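Local coordinates for protein 3-methyladenine dna-glycosylase (Archaeoglobus fulgidus, PDB 2JHN) that belongs to the helix-hairpin-helix superfamily of base excision DNA repair proteins and carries a TATA-box binding protein-like domain at its N-terminal end, at residues A38-A50 with E61-K75. The protein carries 1 engineered substitution. Numbering follows the deposited sequence.
Sequences AIVLDGRAVAVMA and EGNFENREWEAVRRK
R44 and E68 illustrate how a salt bridge gains definition when each partner is also tied to a backbone group three residues earlier in its own segment. The guanidinium meets the carboxylate end-on, the two planes 20° apart: NH1 donates to the syn lone pair of E68 OE1 at 3.0 Å, while NH2 donates to E68 OE2 at 2.6 Å, less straight (137°) and tilted from both planes. OE2 turns its anti lone pair to the N-H of E65 (2.9 Å, nearly straight), and R44 NH1 also bonds L41 O in the type I' turn joining strands 34-41 and 44-54. D42 OD2 stands 3.7 Å from E68 OE1, a like charge that R44 probably offsets.

At the far end of the contact, M49 and E61 exchange both backbone hydrogen bonds of an antiparallel pair. After G62 the ladder changes character: N63 N still donates to A47 O, but A47 N is satisfied by a side chain, N63 OD1, at 2.9 Å. With chi1 at 68°, CG sits between backbone N and carbonyl carbon; the A47 N-H meets OD1 from above the amide plane.

Between sheet and helix, L41 CD2 packs on V72 CG2 (3.7 Å), and V72 CG2 covers the centre of the F64 ring, which also stacks with W2. Polar bonds thus join the residues leading into helix 69-80 to the 41-44 turn, and strand 57-62 to 44-54, with an apolar layer between sheet and helix.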
ATOM      1  N   ALA A  38       1.206   8.463 -12.411  1.00 16.57           N
ATOM      2  CA  ALA A  38       0.338   9.597 -12.657  1.00 18.10           C
ATOM      3  C   ALA A  38      -0.570   9.668 -11.433  1.00 19.91           C
ATOM      4  O   ALA A  38      -1.031   8.625 -10.917  1.00 19.82           O
ATOM      5  CB  ALA A  38      -0.480   9.384 -13.921  1.00 18.11           C
ATOM      6  N   ILE A  39      -0.781  10.877 -10.931  1.00 20.84           N
ATOM      7  CA  ILE A  39      -1.762  11.071  -9.876  1.00 23.61           C
ATOM      8  C   ILE A  39      -2.829  12.065 -10.364  1.00 24.78           C
ATOM      9  O   ILE A  39      -2.543  12.943 -11.190  1.00 24.41           O
ATOM     10  CB  ILE A  39      -1.122  11.479  -8.515  1.00 22.65           C
ATOM     11  CG1 ILE A  39      -0.418  12.830  -8.623  1.00 24.62           C
ATOM     12  CG2 ILE A  39      -0.144  10.384  -8.019  1.00 23.80           C
ATOM     13  CD1 ILE A  39       0.057  13.431  -7.294  1.00 24.68           C
ATOM     14  N   VAL A  40      -4.057  11.899  -9.885  1.00 27.08           N
ATOM     15  CA  VAL A  40      -5.124  12.836 -10.229  1.00 29.24           C
ATOM     16  C   VAL A  40      -5.089  13.970  -9.218  1.00 30.46           C
ATOM     17  O   VAL A  40      -5.150  13.749  -8.000  1.00 30.59           O
ATOM     18  CB  VAL A  40      -6.520  12.160 -10.335  1.00 29.26           C
ATOM     19  CG1 VAL A  40      -7.585  13.181 -10.726  1.00 30.80           C
ATOM     20  CG2 VAL A  40      -6.486  11.071 -11.389  1.00 29.58           C
ATOM     21  N   LEU A  41      -4.930  15.188  -9.732  1.00 32.03           N
ATOM     22  CA  LEU A  41      -4.771  16.356  -8.890  1.00 33.49           C
ATOM     23  C   LEU A  41      -5.690  17.439  -9.434  1.00 34.54           C
ATOM     24  O   LEU A  41      -5.532  17.893 -10.583  1.00 34.69           O
ATOM     25  CB  LEU A  41      -3.309  16.803  -8.898  1.00 33.67           C
ATOM     26  CG  LEU A  41      -2.751  17.526  -7.679  1.00 34.61           C
ATOM     27  CD1 LEU A  41      -2.745  16.627  -6.445  1.00 36.06           C
ATOM     28  CD2 LEU A  41      -1.345  18.009  -7.994  1.00 33.20           C
ATOM     29  N   ASP A  42      -6.668  17.817  -8.608  1.00 35.80           N
ATOM     30  CA  ASP A  42      -7.759  18.722  -8.997  1.00 36.30           C
ATOM     31  C   ASP A  42      -8.372  18.371 -10.359  1.00 36.48           C
ATOM     32  O   ASP A  42      -8.380  19.187 -11.290  1.00 37.68           O
ATOM     33  CB  ASP A  42      -7.310  20.188  -8.900  1.00 36.68           C
ATOM     34  CG  ASP A  42      -6.983  20.600  -7.461  0.50 37.54           C
ATOM     35  OD1 ASP A  42      -7.854  20.439  -6.570  0.50 38.72           O
ATOM     36  OD2 ASP A  42      -5.853  21.078  -7.219  0.50 38.21           O
ATOM     37  N   GLY A  43      -8.847  17.132 -10.465  1.00 35.96           N
ATOM     38  CA  GLY A  43      -9.587  16.663 -11.628  1.00 35.06           C
ATOM     39  C   GLY A  43      -8.770  16.463 -12.885  1.00 34.63           C
ATOM     40  O   GLY A  43      -9.330  16.279 -13.975  1.00 35.23           O
ATOM     41  N   ARG A  44      -7.450  16.492 -12.750  1.00 33.35           N
ATOM     42  CA  ARG A  44      -6.570  16.235 -13.882  1.00 32.13           C
ATOM     43  C   ARG A  44      -5.363  15.364 -13.461  1.00 30.74           C
ATOM     44  O   ARG A  44      -4.886  15.463 -12.334  1.00 30.24           O
ATOM     45  CB  ARG A  44      -6.170  17.560 -14.567  1.00 32.40           C
ATOM     46  CG  ARG A  44      -5.345  18.531 -13.724  1.00 33.56           C
ATOM     47  CD  ARG A  44      -3.935  18.549 -14.279  1.00 34.84           C
ATOM     48  NE  ARG A  44      -3.016  19.597 -13.807  1.00 36.04           N
ATOM     49  CZ  ARG A  44      -2.935  20.128 -12.583  1.00 35.26           C
ATOM     50  NH1 ARG A  44      -3.738  19.757 -11.594  1.00 36.22           N
ATOM     51  NH2 ARG A  44      -2.013  21.047 -12.359  1.00 33.92           N
ATOM     52  N   ALA A  45      -4.911  14.491 -14.362  1.00 29.41           N
ATOM     53  CA  ALA A  45      -3.764  13.626 -14.078  1.00 27.40           C
ATOM     54  C   ALA A  45      -2.453  14.338 -14.367  1.00 26.48           C
ATOM     55  O   ALA A  45      -2.262  14.911 -15.442  1.00 25.90           O
ATOM     56  CB  ALA A  45      -3.847  12.349 -14.876  1.00 27.24           C
ATOM     57  N   VAL A  46      -1.562  14.299 -13.383  1.00 25.19           N
ATOM     58  CA  VAL A  46      -0.217  14.846 -13.494  1.00 24.00           C
ATOM     59  C   VAL A  46       0.838  13.745 -13.350  1.00 23.43           C
ATOM     60  O   VAL A  46       0.588  12.692 -12.727  1.00 22.84           O
ATOM     61  CB  VAL A  46       0.041  16.008 -12.479  1.00 24.53           C
ATOM     62  CG1 VAL A  46      -0.876  17.188 -12.782  1.00 23.44           C
ATOM     63  CG2 VAL A  46      -0.135  15.550 -11.027  1.00 24.00           C
ATOM     64  N   ALA A  47       1.999  13.993 -13.946  1.00 21.68           N
ATOM     65  CA  ALA A  47       3.151  13.104 -13.841  1.00 21.16           C
ATOM     66  C   ALA A  47       3.936  13.473 -12.576  1.00 19.90           C
ATOM     67  O   ALA A  47       4.184  14.659 -12.303  1.00 20.05           O
ATOM     68  CB  ALA A  47       4.041  13.235 -15.081  1.00 21.28           C
ATOM     69  N   VAL A  48       4.283  12.463 -11.779  1.00 19.14           N
ATOM     70  CA  VAL A  48       5.161  12.656 -10.618  1.00 18.33           C
ATOM     71  C   VAL A  48       6.215  11.555 -10.645  1.00 17.56           C
ATOM     72  O   VAL A  48       5.895  10.403 -10.925  1.00 16.14           O
ATOM     73  CB  VAL A  48       4.405  12.624  -9.263  1.00 19.29           C
ATOM     74  CG1 VAL A  48       5.383  12.837  -8.091  1.00 19.42           C
ATOM     75  CG2 VAL A  48       3.332  13.718  -9.204  1.00 20.47           C
ATOM     76  N   MET A  49       7.476  11.916 -10.374  1.00 17.98           N
ATOM     77  CA  MET A  49       8.521  10.920 -10.176  1.00 20.10           C
ATOM     78  C   MET A  49       9.378  11.342  -8.988  1.00 17.45           C
ATOM     79  O   MET A  49       9.432  12.522  -8.631  1.00 17.22           O
ATOM     80  CB  MET A  49       9.377  10.736 -11.438  1.00 20.05           C
ATOM     81  CG  MET A  49      10.344  11.851 -11.676  1.00 23.98           C
ATOM     82  SD  MET A  49      11.063  11.783 -13.319  1.00 29.21           S
ATOM     83  CE  MET A  49      12.211  10.463 -13.140  1.00 29.20           C
ATOM     84  N   ALA A  50      10.031  10.376  -8.368  1.00 16.72           N
ATOM     85  CA  ALA A  50      10.838  10.659  -7.184  1.00 15.76           C
ATOM     86  C   ALA A  50      11.995   9.680  -7.090  1.00 15.11           C
ATOM     87  O   ALA A  50      11.884   8.533  -7.503  1.00 14.10           O
ATOM     88  CB  ALA A  50       9.990  10.626  -5.909  1.00 16.17           C
ATOM     89  N   GLU A  61      10.194  15.315  -9.329  1.00 20.58           N
ATOM     90  CA  GLU A  61       9.937  16.020 -10.583  1.00 22.77           C
ATOM     91  C   GLU A  61       8.537  15.674 -11.076  1.00 23.43           C
ATOM     92  O   GLU A  61       8.005  14.584 -10.794  1.00 22.89           O
ATOM     93  CB  GLU A  61      10.969  15.617 -11.632  1.00 22.04           C
ATOM     94  CG  GLU A  61      12.413  15.949 -11.272  1.00 23.56           C
ATOM     95  CD  GLU A  61      13.379  15.618 -12.402  1.00 24.60           C
ATOM     96  OE1 GLU A  61      13.159  16.092 -13.539  1.00 28.35           O
ATOM     97  OE2 GLU A  61      14.361  14.892 -12.163  1.00 27.21           O
ATOM     98  N   GLY A  62       7.940  16.592 -11.833  1.00 24.51           N
ATOM     99  CA  GLY A  62       6.602  16.359 -12.361  1.00 25.01           C
ATOM    100  C   GLY A  62       6.080  17.592 -13.066  1.00 25.83           C
ATOM    101  O   GLY A  62       6.746  18.631 -13.069  1.00 26.10           O
ATOM    102  N   ASN A  63       4.883  17.481 -13.639  1.00 26.11           N
ATOM    103  CA  ASN A  63       4.325  18.567 -14.447  1.00 26.93           C
ATOM    104  C   ASN A  63       3.171  19.321 -13.787  1.00 27.55           C
ATOM    105  O   ASN A  63       2.440  20.060 -14.463  1.00 27.84           O
ATOM    106  CB  ASN A  63       3.952  18.073 -15.846  1.00 26.68           C
ATOM    107  CG  ASN A  63       2.783  17.117 -15.840  1.00 28.66           C
ATOM    108  OD1 ASN A  63       2.297  16.708 -14.774  1.00 27.46           O
ATOM    109  ND2 ASN A  63       2.309  16.759 -17.039  1.00 27.41           N
ATOM    110  N   PHE A  64       3.011  19.123 -12.473  1.00 27.64           N
ATOM    111  CA  PHE A  64       2.123  19.946 -11.645  1.00 28.46           C
ATOM    112  C   PHE A  64       2.685  21.369 -11.454  1.00 29.46           C
ATOM    113  O   PHE A  64       3.855  21.633 -11.735  1.00 28.92           O
ATOM    114  CB  PHE A  64       1.839  19.274 -10.286  1.00 27.87           C
ATOM    115  CG  PHE A  64       3.085  18.864  -9.518  1.00 27.31           C
ATOM    116  CD1 PHE A  64       3.694  19.748  -8.624  1.00 26.88           C
ATOM    117  CD2 PHE A  64       3.628  17.590  -9.676  1.00 26.79           C
ATOM    118  CE1 PHE A  64       4.848  19.373  -7.916  1.00 28.28           C
ATOM    119  CE2 PHE A  64       4.775  17.199  -8.970  1.00 26.86           C
ATOM    120  CZ  PHE A  64       5.381  18.089  -8.089  1.00 26.81           C
ATOM    121  N   GLU A  65       1.838  22.279 -10.988  1.00 31.15           N
ATOM    122  CA  GLU A  65       2.235  23.664 -10.781  1.00 32.81           C
ATOM    123  C   GLU A  65       2.981  23.825  -9.459  1.00 33.70           C
ATOM    124  O   GLU A  65       2.804  23.028  -8.539  1.00 33.75           O
ATOM    125  CB  GLU A  65       1.002  24.578 -10.826  1.00 33.26           C
ATOM    126  CG  GLU A  65       0.105  24.414 -12.070  1.00 35.45           C
ATOM    127  CD  GLU A  65       0.858  24.595 -13.393  1.00 39.81           C
ATOM    128  OE1 GLU A  65       1.827  25.394 -13.444  1.00 41.88           O
ATOM    129  OE2 GLU A  65       0.477  23.936 -14.387  1.00 40.19           O
ATOM    130  N   ASN A  66       3.815  24.859  -9.368  1.00 34.30           N
ATOM    131  CA  ASN A  66       4.588  25.148  -8.156  1.00 35.14           C
ATOM    132  C   ASN A  66       3.720  25.311  -6.927  1.00 34.93           C
ATOM    133  O   ASN A  66       4.105  24.920  -5.829  1.00 34.56           O
ATOM    134  CB  ASN A  66       5.425  26.420  -8.332  1.00 35.55           C
ATOM    135  CG  ASN A  66       6.294  26.374  -9.550  1.00 37.99           C
ATOM    136  OD1 ASN A  66       6.743  25.302  -9.962  1.00 41.15           O
ATOM    137  ND2 ASN A  66       6.539  27.536 -10.152  1.00 39.05           N
ATOM    138  N   ARG A  67       2.555  25.920  -7.115  1.00 34.88           N
ATOM    139  CA  ARG A  67       1.614  26.121  -6.021  1.00 34.59           C
ATOM    140  C   ARG A  67       0.938  24.819  -5.551  1.00 33.53           C
ATOM    141  O   ARG A  67       0.293  24.795  -4.499  1.00 33.88           O
ATOM    142  CB  ARG A  67       0.553  27.147  -6.423  1.00 35.26           C
ATOM    143  CG  ARG A  67      -0.171  26.812  -7.714  1.00 37.38           C
ATOM    144  CD  ARG A  67      -1.408  27.673  -7.887  1.00 42.02           C
ATOM    145  NE  ARG A  67      -2.479  26.898  -8.497  1.00 44.73           N
ATOM    146  CZ  ARG A  67      -2.662  26.758  -9.807  1.00 47.28           C
ATOM    147  NH1 ARG A  67      -1.848  27.359 -10.677  1.00 47.79           N
ATOM    148  NH2 ARG A  67      -3.672  26.018 -10.249  1.00 47.83           N
ATOM    149  N   GLU A  68       1.072  23.754  -6.342  1.00 32.43           N
ATOM    150  CA  GLU A  68       0.545  22.432  -5.979  1.00 30.63           C
ATOM    151  C   GLU A  68       1.578  21.574  -5.229  1.00 29.47           C
ATOM    152  O   GLU A  68       1.245  20.478  -4.766  1.00 28.45           O
ATOM    153  CB  GLU A  68       0.050  21.683  -7.219  1.00 30.95           C
ATOM    154  CG  GLU A  68      -1.096  22.373  -7.959  1.00 31.20           C
ATOM    155  CD  GLU A  68      -1.562  21.599  -9.166  1.00 31.39           C
ATOM    156  OE1 GLU A  68      -2.706  21.105  -9.142  1.00 33.61           O
ATOM    157  OE2 GLU A  68      -0.782  21.456 -10.136  1.00 32.55           O
ATOM    158  N   TRP A  69       2.810  22.082  -5.098  1.00 28.29           N
ATOM    159  CA  TRP A  69       3.902  21.339  -4.450  1.00 27.17           C
ATOM    160  C   TRP A  69       3.567  20.879  -3.031  1.00 26.77           C
ATOM    161  O   TRP A  69       3.795  19.723  -2.700  1.00 26.20           O
ATOM    162  CB  TRP A  69       5.228  22.135  -4.442  1.00 26.61           C
ATOM    163  CG  TRP A  69       6.302  21.529  -3.549  1.00 25.58           C
ATOM    164  CD1 TRP A  69       6.960  22.152  -2.530  1.00 25.15           C
ATOM    165  CD2 TRP A  69       6.813  20.175  -3.586  1.00 24.35           C
ATOM    166  NE1 TRP A  69       7.863  21.289  -1.948  1.00 24.62           N
ATOM    167  CE2 TRP A  69       7.784  20.069  -2.565  1.00 23.19           C
ATOM    168  CE3 TRP A  69       6.536  19.046  -4.378  1.00 24.52           C
ATOM    169  CZ2 TRP A  69       8.490  18.887  -2.319  1.00 23.52           C
ATOM    170  CZ3 TRP A  69       7.245  17.852  -4.129  1.00 24.63           C
ATOM    171  CH2 TRP A  69       8.203  17.790  -3.106  1.00 23.98           C
ATOM    172  N   GLU A  70       3.032  21.773  -2.198  1.00 25.76           N
ATOM    173  CA  GLU A  70       2.719  21.418  -0.813  1.00 26.06           C
ATOM    174  C   GLU A  70       1.793  20.186  -0.729  1.00 24.79           C
ATOM    175  O   GLU A  70       2.018  19.286   0.082  1.00 24.76           O
ATOM    176  CB  GLU A  70       2.107  22.611  -0.067  1.00 26.55           C
ATOM    177  CG  GLU A  70       2.523  22.709   1.395  0.70 29.32           C
ATOM    178  CD  GLU A  70       4.024  22.925   1.557  0.70 33.68           C
ATOM    179  OE1 GLU A  70       4.577  23.827   0.885  0.70 35.81           O
ATOM    180  OE2 GLU A  70       4.654  22.192   2.354  0.70 36.14           O
ATOM    181  N   ALA A  71       0.784  20.150  -1.599  1.00 23.77           N
ATOM    182  CA  ALA A  71      -0.174  19.051  -1.651  1.00 22.76           C
ATOM    183  C   ALA A  71       0.508  17.771  -2.136  1.00 21.94           C
ATOM    184  O   ALA A  71       0.312  16.705  -1.551  1.00 21.31           O
ATOM    185  CB  ALA A  71      -1.356  19.409  -2.559  1.00 22.82           C
ATOM    186  N   VAL A  72       1.309  17.884  -3.200  1.00 20.53           N
ATOM    187  CA  VAL A  72       2.027  16.728  -3.741  1.00 19.22           C
ATOM    188  C   VAL A  72       2.999  16.175  -2.682  1.00 18.90           C
ATOM    189  O   VAL A  72       3.081  14.959  -2.465  1.00 17.39           O
ATOM    190  CB  VAL A  72       2.791  17.078  -5.047  1.00 19.90           C
ATOM    191  CG1 VAL A  72       3.670  15.896  -5.490  1.00 19.07           C
ATOM    192  CG2 VAL A  72       1.843  17.459  -6.147  1.00 18.34           C
ATOM    193  N   ARG A  73       3.714  17.071  -2.012  1.00 18.44           N
ATOM    194  CA  ARG A  73       4.709  16.662  -1.007  1.00 18.85           C
ATOM    195  C   ARG A  73       4.055  15.856   0.120  1.00 17.79           C
ATOM    196  O   ARG A  73       4.590  14.837   0.540  1.00 16.11           O
ATOM    197  CB  ARG A  73       5.430  17.884  -0.442  1.00 19.66           C
ATOM    198  CG  ARG A  73       6.512  17.615   0.594  1.00 22.46           C
ATOM    199  CD  ARG A  73       6.941  18.926   1.234  1.00 28.30           C
ATOM    200  NE  ARG A  73       8.174  18.779   2.006  1.00 35.36           N
ATOM    201  CZ  ARG A  73       8.225  18.579   3.322  1.00 37.89           C
ATOM    202  NH1 ARG A  73       7.105  18.509   4.033  1.00 37.57           N
ATOM    203  NH2 ARG A  73       9.405  18.467   3.933  1.00 40.38           N
ATOM    204  N   ARG A  74       2.894  16.321   0.584  1.00 17.41           N
ATOM    205  CA  ARG A  74       2.148  15.664   1.668  1.00 18.11           C
ATOM    206  C   ARG A  74       1.758  14.268   1.228  1.00 16.60           C
ATOM    207  O   ARG A  74       1.877  13.317   1.997  1.00 15.40           O
ATOM    208  CB  ARG A  74       0.879  16.463   1.988  1.00 18.89           C
ATOM    209  CG  ARG A  74       0.173  16.102   3.289  0.70 20.20           C
ATOM    210  CD  ARG A  74      -0.942  17.131   3.626  0.70 21.52           C
ATOM    211  NE  ARG A  74      -0.516  18.534   3.465  0.70 28.28           N
ATOM    212  CZ  ARG A  74      -0.981  19.379   2.539  0.70 29.98           C
ATOM    213  NH1 ARG A  74      -1.897  18.993   1.652  0.70 32.01           N
ATOM    214  NH2 ARG A  74      -0.520  20.620   2.489  0.70 31.04           N
ATOM    215  N   LYS A  75       1.277  14.166  -0.006  1.00 16.21           N
ATOM    216  CA  LYS A  75       0.830  12.879  -0.572  1.00 16.70           C
ATOM    217  C   LYS A  75       2.003  11.906  -0.653  1.00 15.43           C
ATOM    218  O   LYS A  75       1.857  10.738  -0.298  1.00 14.14           O
ATOM    219  CB  LYS A  75       0.231  13.052  -1.960  1.00 16.30           C
ATOM    220  CG  LYS A  75      -1.181  13.706  -2.031  1.00 21.17           C
ATOM    221  CD  LYS A  75      -1.644  13.761  -3.522  1.00 20.10           C
ATOM    222  CE  LYS A  75      -3.179  13.609  -3.696  1.00 28.36           C
ATOM    223  NZ  LYS A  75      -3.579  13.345  -5.144  1.00 27.53           N
TER
HETATM  224  O   HOH W   1      -0.745  16.508 -17.024  1.00 34.06           O